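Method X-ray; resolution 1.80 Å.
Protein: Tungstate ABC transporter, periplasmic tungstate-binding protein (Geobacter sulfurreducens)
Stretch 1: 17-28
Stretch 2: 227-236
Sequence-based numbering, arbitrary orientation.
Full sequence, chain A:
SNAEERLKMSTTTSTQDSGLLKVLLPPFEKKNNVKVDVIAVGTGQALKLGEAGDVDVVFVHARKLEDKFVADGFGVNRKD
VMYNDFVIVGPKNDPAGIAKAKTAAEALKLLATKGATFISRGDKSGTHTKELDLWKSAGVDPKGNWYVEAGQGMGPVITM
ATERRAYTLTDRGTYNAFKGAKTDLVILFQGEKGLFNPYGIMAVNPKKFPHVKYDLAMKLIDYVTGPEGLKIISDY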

# COMPACT_ATOMS: atom_id res chain seq x y z
N ASP A 17 -1.98 -2.45 8.08
CA ASP A 17 -3.07 -3.46 8.15
C ASP A 17 -2.62 -4.82 7.63
O ASP A 17 -3.05 -5.86 8.10
CB ASP A 17 -4.35 -2.99 7.38
CG ASP A 17 -5.15 -1.91 8.12
OD1 ASP A 17 -4.90 -1.75 9.37
OD2 ASP A 17 -6.01 -1.24 7.44
N SER A 18 -1.73 -4.82 6.66
CA SER A 18 -1.29 -6.06 6.11
C SER A 18 -0.60 -6.92 7.14
O SER A 18 -0.62 -8.13 7.02
CB SER A 18 -0.42 -5.78 4.90
OG SER A 18 0.46 -6.81 4.74
N GLY A 19 -0.00 -6.31 8.17
CA GLY A 19 0.70 -7.12 9.22
C GLY A 19 2.16 -7.51 8.93
O GLY A 19 2.86 -8.13 9.77
N LEU A 20 2.65 -7.15 7.75
CA LEU A 20 4.02 -7.48 7.39
C LEU A 20 5.03 -6.95 8.40
O LEU A 20 5.98 -7.68 8.78
CB LEU A 20 4.38 -6.90 6.02
CG LEU A 20 5.82 -6.96 5.52
CD1 LEU A 20 6.29 -8.35 5.43
CD2 LEU A 20 5.96 -6.28 4.16
N LEU A 21 4.85 -5.69 8.78
CA LEU A 21 5.83 -5.03 9.65
C LEU A 21 6.00 -5.71 11.00
O LEU A 21 7.08 -5.72 11.51
CB LEU A 21 5.50 -3.54 9.79
CG LEU A 21 5.59 -2.76 8.46
CD1 LEU A 21 5.18 -1.28 8.68
CD2 LEU A 21 6.93 -2.91 7.76
N LYS A 22 4.94 -6.31 11.56
CA LYS A 22 5.01 -7.01 12.79
C LYS A 22 5.97 -8.22 12.76
O LYS A 22 6.56 -8.55 13.75
CB LYS A 22 3.58 -7.41 13.24
CG LYS A 22 3.46 -7.55 14.73
CD LYS A 22 1.95 -7.59 15.17
CE LYS A 22 1.08 -8.47 14.22
NZ LYS A 22 1.63 -9.85 13.89
N VAL A 23 6.18 -8.81 11.60
CA VAL A 23 7.08 -9.94 11.38
C VAL A 23 8.46 -9.47 10.84
O VAL A 23 9.50 -9.96 11.23
CB VAL A 23 6.40 -10.93 10.42
CG1 VAL A 23 7.30 -12.09 10.13
CG2 VAL A 23 5.04 -11.46 11.05
N LEU A 24 8.47 -8.45 9.98
CA LEU A 24 9.69 -7.97 9.35
C LEU A 24 10.61 -7.23 10.32
O LEU A 24 11.85 -7.36 10.23
CB LEU A 24 9.33 -7.04 8.17
CG LEU A 24 10.45 -6.53 7.27
CD1 LEU A 24 11.25 -7.65 6.59
CD2 LEU A 24 9.85 -5.62 6.24
N LEU A 25 10.05 -6.40 11.21
CA LEU A 25 10.87 -5.53 12.03
C LEU A 25 11.62 -6.17 13.25
O LEU A 25 12.71 -5.77 13.56
CB LEU A 25 10.10 -4.27 12.46
CG LEU A 25 9.60 -3.39 11.31
CD1 LEU A 25 8.65 -2.19 11.85
CD2 LEU A 25 10.77 -2.85 10.53
N PRO A 26 11.02 -7.12 13.98
CA PRO A 26 11.72 -7.61 15.17
C PRO A 26 13.16 -8.13 15.03
O PRO A 26 14.01 -7.81 15.90
CB PRO A 26 10.77 -8.63 15.75
CG PRO A 26 9.39 -8.08 15.39
CD PRO A 26 9.61 -7.58 13.95
N PRO A 27 13.47 -8.89 13.98
CA PRO A 27 14.88 -9.27 13.84
C PRO A 27 15.82 -8.10 13.68
O PRO A 27 16.90 -8.14 14.22
CB PRO A 27 14.89 -10.11 12.60
CG PRO A 27 13.41 -10.56 12.44
CD PRO A 27 12.64 -9.41 12.86
N PHE A 28 15.39 -7.05 12.97
CA PHE A 28 16.17 -5.80 12.87
C PHE A 28 16.29 -5.12 14.22
O PHE A 28 17.38 -4.65 14.60
CB PHE A 28 15.54 -4.86 11.85
CG PHE A 28 16.23 -3.55 11.71
CD1 PHE A 28 17.37 -3.48 10.95
CD2 PHE A 28 15.79 -2.41 12.43
CE1 PHE A 28 18.09 -2.26 10.85
CE2 PHE A 28 16.44 -1.17 12.32
CZ PHE A 28 17.59 -1.09 11.54
N PRO A 227 18.93 -10.60 2.28
CA PRO A 227 18.36 -11.94 2.23
C PRO A 227 17.36 -12.25 3.36
O PRO A 227 16.38 -12.94 3.09
CB PRO A 227 19.61 -12.89 2.29
CG PRO A 227 20.81 -12.03 2.29
CD PRO A 227 20.38 -10.60 2.51
N GLU A 228 17.60 -11.78 4.58
CA GLU A 228 16.71 -12.13 5.70
C GLU A 228 15.40 -11.42 5.50
O GLU A 228 14.34 -12.04 5.60
CB GLU A 228 17.26 -11.76 7.07
CG GLU A 228 16.38 -12.33 8.18
CD GLU A 228 16.90 -12.04 9.57
OE1 GLU A 228 17.97 -11.34 9.69
OE2 GLU A 228 16.23 -12.54 10.51
N GLY A 229 15.47 -10.14 5.15
CA GLY A 229 14.30 -9.33 4.89
C GLY A 229 13.47 -9.90 3.75
O GLY A 229 12.24 -10.07 3.86
N LEU A 230 14.14 -10.22 2.64
CA LEU A 230 13.43 -10.76 1.49
C LEU A 230 12.74 -12.07 1.81
O LEU A 230 11.61 -12.29 1.38
CB LEU A 230 14.37 -10.97 0.32
CG LEU A 230 14.95 -9.72 -0.34
CD1 LEU A 230 16.11 -10.14 -1.34
CD2 LEU A 230 13.81 -9.05 -1.07
N LYS A 231 13.37 -12.92 2.59
CA LYS A 231 12.79 -14.18 2.95
C LYS A 231 11.53 -13.99 3.78
O LYS A 231 10.55 -14.68 3.58
CB LYS A 231 13.78 -15.07 3.70
CG LYS A 231 13.26 -16.47 3.79
CD LYS A 231 14.25 -17.37 4.52
CE LYS A 231 13.56 -18.58 5.19
NZ LYS A 231 14.02 -18.75 6.64
N ILE A 232 11.53 -13.04 4.69
CA ILE A 232 10.35 -12.79 5.47
C ILE A 232 9.23 -12.28 4.56
O ILE A 232 8.06 -12.70 4.69
CB ILE A 232 10.61 -11.75 6.59
CG1 ILE A 232 11.49 -12.41 7.67
CG2 ILE A 232 9.25 -11.23 7.14
CD1 ILE A 232 12.03 -11.47 8.76
N ILE A 233 9.59 -11.37 3.65
CA ILE A 233 8.59 -10.75 2.78
C ILE A 233 8.02 -11.80 1.85
O ILE A 233 6.81 -11.82 1.60
CB ILE A 233 9.19 -9.54 2.00
CG1 ILE A 233 9.55 -8.42 3.00
CG2 ILE A 233 8.24 -9.04 0.88
CD1 ILE A 233 10.49 -7.38 2.39
N SER A 234 8.87 -12.68 1.34
CA SER A 234 8.38 -13.72 0.41
C SER A 234 7.62 -14.83 1.14
O SER A 234 6.73 -15.42 0.54
CB SER A 234 9.52 -14.34 -0.41
OG SER A 234 10.23 -15.21 0.43
N ASP A 235 7.95 -15.11 2.41
CA ASP A 235 7.25 -16.14 3.24
C ASP A 235 5.93 -15.63 3.82
O ASP A 235 5.12 -16.39 4.26
CB ASP A 235 8.11 -16.57 4.44
CG ASP A 235 9.22 -17.58 4.08
OD1 ASP A 235 9.49 -17.76 2.88
OD2 ASP A 235 9.83 -18.16 5.03
N TYR A 236 5.74 -14.32 3.82
CA TYR A 236 4.70 -13.70 4.62
C TYR A 236 3.30 -14.07 4.12
O TYR A 236 2.97 -13.85 2.94
CB TYR A 236 4.88 -12.17 4.67
CG TYR A 236 3.84 -11.58 5.55
CD1 TYR A 236 3.78 -11.95 6.88
CD2 TYR A 236 2.86 -10.72 5.06
CE1 TYR A 236 2.75 -11.48 7.73
CE2 TYR A 236 1.89 -10.22 5.90
CZ TYR A 236 1.81 -10.61 7.23
OH TYR A 236 0.80 -10.06 8.07

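The helical parts of the two stretches pack nearly antiparallel (160°), their axes 9.6 Å apart at closest approach, so the C-terminal Tyr 236 lies beside Ser 18 to Leu 20. At Ser 18 the contact is polar: Tyr 236 OH donates a hydrogen bond to the carbonyl O of Ser 18 (2.6 Å), which approaches near the plane of the ring. Gly 19 follows with positive phi; a CB here would jam against the preceding carbonyl and lie 2.3 Å from Tyr 236 OH, so only glycine fits. Leu 20 sets its CA over one face of the Tyr 236 ring, 3.9 Å from the centroid, in a CH-pi contact, while its CD1 reaches Ile 233 CG1 (4.1 Å). Leu 21 points away and takes no part. About one turn beyond Leu 20, Val 23 points toward the partner and its two methyls diverge: CG1 meets Ile 232 CG2 (3.7 Å) and CG2 meets Tyr 236 CE1 (4.0 Å). Leu 24, buried, extends CD1 to Ile 233 CG1 (4.0 Å), Ile 232 CG2 (4.1 Å) and Gly 229 O (3.8 Å), where the partner helix offers bare backbone. Pro 27 closes the contact, its CG against Ile 232 CD1 (4.0 Å) and its CB near Glu 228 OE2 (3.5 Å). Ile 232 thus spans Val 23, Leu 24 and Pro 27; altogether 494 Å² is buried, both sides summed, Tyr 236 being the most covered residue.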